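Local atomic coordinates of glycerol dehydratase (Clostridium butyricum, PDB entry 1R9D), a protein that probably dehydrates glycerol without vitamin B12, as a lyase of the glycyl-radical enzyme family related to pyruvate formate-lyase. Residues R455-E458 / L459-S463. Sequence-based numbering, arbitrary orientation.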
loop_
_atom_site.group_PDB
_atom_site.type_symbol
_atom_site.label_atom_id
_atom_site.label_comp_id
_atom_site.label_asym_id
_atom_site.label_seq_id
_atom_site.Cartn_x
_atom_site.Cartn_y
_atom_site.Cartn_z
ATOM N N ARG A 455 -26.902 -20.723 15.956
ATOM C CA ARG A 455 -26.916 -19.540 16.808
ATOM C C ARG A 455 -27.910 -18.511 16.296
ATOM O O ARG A 455 -28.470 -17.746 17.075
ATOM C CB ARG A 455 -25.517 -18.924 16.878
ATOM C CG ARG A 455 -24.549 -19.727 17.731
ATOM C CD ARG A 455 -24.750 -19.408 19.205
ATOM N NE ARG A 455 -24.256 -18.068 19.509
ATOM C CZ ARG A 455 -24.589 -17.367 20.588
ATOM N NH1 ARG A 455 -25.425 -17.874 21.480
ATOM N NH2 ARG A 455 -24.084 -16.153 20.772
ATOM N N ILE A 456 -28.126 -18.481 14.982
ATOM C CA ILE A 456 -29.071 -17.531 14.405
ATOM C C ILE A 456 -30.492 -17.900 14.852
ATOM O O ILE A 456 -31.328 -17.023 15.080
ATOM C CB ILE A 456 -28.976 -17.516 12.852
ATOM C CG1 ILE A 456 -27.572 -17.076 12.423
ATOM C CG2 ILE A 456 -30.017 -16.565 12.265
ATOM C CD1 ILE A 456 -27.164 -15.687 12.924
ATOM N N VAL A 457 -30.766 -19.195 14.986
ATOM C CA VAL A 457 -32.089 -19.622 15.439
ATOM C C VAL A 457 -32.256 -19.193 16.898
ATOM O O VAL A 457 -33.302 -18.683 17.284
ATOM C CB VAL A 457 -32.262 -21.155 15.344
ATOM C CG1 VAL A 457 -33.567 -21.570 16.016
ATOM C CG2 VAL A 457 -32.271 -21.592 13.883
ATOM N N GLU A 458 -31.211 -19.390 17.697
ATOM C CA GLU A 458 -31.238 -19.018 19.111
ATOM C C GLU A 458 -31.464 -17.514 19.266
ATOM O O GLU A 458 -32.245 -17.074 20.113
ATOM C CB GLU A 458 -29.921 -19.433 19.785
ATOM C CG GLU A 458 -29.845 -19.130 21.274
ATOM C CD GLU A 458 -28.575 -19.667 21.931
ATOM O OE1 GLU A 458 -28.460 -19.554 23.171
ATOM O OE2 GLU A 458 -27.694 -20.197 21.216
ATOM N N LEU A 459 -30.782 -16.724 18.442
ATOM C CA LEU A 459 -30.921 -15.275 18.500
ATOM C C LEU A 459 -32.266 -14.795 17.966
ATOM O O LEU A 459 -32.713 -13.702 18.309
ATOM C CB LEU A 459 -29.780 -14.599 17.732
ATOM C CG LEU A 459 -28.411 -14.701 18.409
ATOM C CD1 LEU A 459 -27.344 -14.142 17.478
ATOM C CD2 LEU A 459 -28.425 -13.936 19.734
ATOM N N THR A 460 -32.906 -15.595 17.118
ATOM C CA THR A 460 -34.215 -15.222 16.591
ATOM C C THR A 460 -35.216 -15.368 17.735
ATOM O O THR A 460 -36.041 -14.487 17.979
ATOM C CB THR A 460 -34.646 -16.139 15.426
ATOM O OG1 THR A 460 -33.674 -16.063 14.373
ATOM C CG2 THR A 460 -35.999 -15.704 14.881
ATOM N N ILE A 461 -35.124 -16.487 18.444
ATOM C CA ILE A 461 -36.009 -16.746 19.568
ATOM C C ILE A 461 -35.785 -15.734 20.690
ATOM O O ILE A 461 -36.730 -15.358 21.384
ATOM C CB ILE A 461 -35.808 -18.183 20.100
ATOM C CG1 ILE A 461 -36.390 -19.177 19.091
ATOM C CG2 ILE A 461 -36.464 -18.341 21.472
ATOM C CD1 ILE A 461 -36.229 -20.629 19.480
ATOM N N ASN A 462 -34.544 -15.282 20.858
ATOM C CA ASN A 462 -34.229 -14.309 21.903
ATOM C C ASN A 462 -34.104 -12.856 21.422
ATOM O O ASN A 462 -33.553 -12.012 22.123
ATOM C CB ASN A 462 -32.952 -14.724 22.644
ATOM C CG ASN A 462 -33.128 -16.020 23.427
ATOM O OD1 ASN A 462 -34.174 -16.249 24.035
ATOM N ND2 ASN A 462 -32.098 -16.861 23.430
ATOM N N SER A 463 -34.625 -12.571 20.231
ATOM C CA SER A 463 -34.596 -11.220 19.667
ATOM C C SER A 463 -33.235 -10.522 19.695
ATOM O O SER A 463 -33.144 -9.351 20.067
ATOM C CB SER A 463 -35.619 -10.326 20.377
ATOM O OG SER A 463 -36.941 -10.772 20.145
#
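Leu459, Thr460, Ile461 and Asn462 each turn their backbone N-H back to the carbonyl four residues earlier, Arg455 to Glu458, closing the last turns of helix 453-461. Thr460 doubles one of these bonds. With chi1 at -59° its OG1 stands beside its own backbone N and gives a hydrogen bond of 2.6 Å to Ile456 O, while Thr460 N reaches the same oxygen at 2.9 Å from the opposite face of the carbonyl plane. The hydroxyl of a buried threonine is thus satisfied within its own helix. Leu459, apolar and buried, lays its branch over the preceding turn, CG 3.3 Å from Arg455 O, and packs on Phe498 and Ile471. More loosely, Val457 CG1 meets Ile461 CD1 at 4.5 Å, two beta-branched chains one turn apart. Glu458 runs fully extended from a CG anti to its backbone N (chi1 -178°), long enough to carry its carboxylate to Arg455 and Gly653 N: Arg455 NH1 gives OE2 of Glu458 a weak hydrogen bond of 3.3 Å, part of a salt bridge. The arginine's guanidinium also binds Asp466 and the carbonyls of Cys149 and Asp150. Glu458 CG lies 3.9 Å from ND2 of Asn462, which, just past the helix, bonds Asn583 through OD1. Ser463, with positive phi, is the C-prime residue of a Schellman motif: Gly464 N bonds Leu459 O and Ser463 N bonds Thr460 O. The helix follows strand 449-452 and packs against two others: Ile456, Leu459 and Thr460 touch helix 484-516, whereas Ile461 and Asn462 meet helix 575-583.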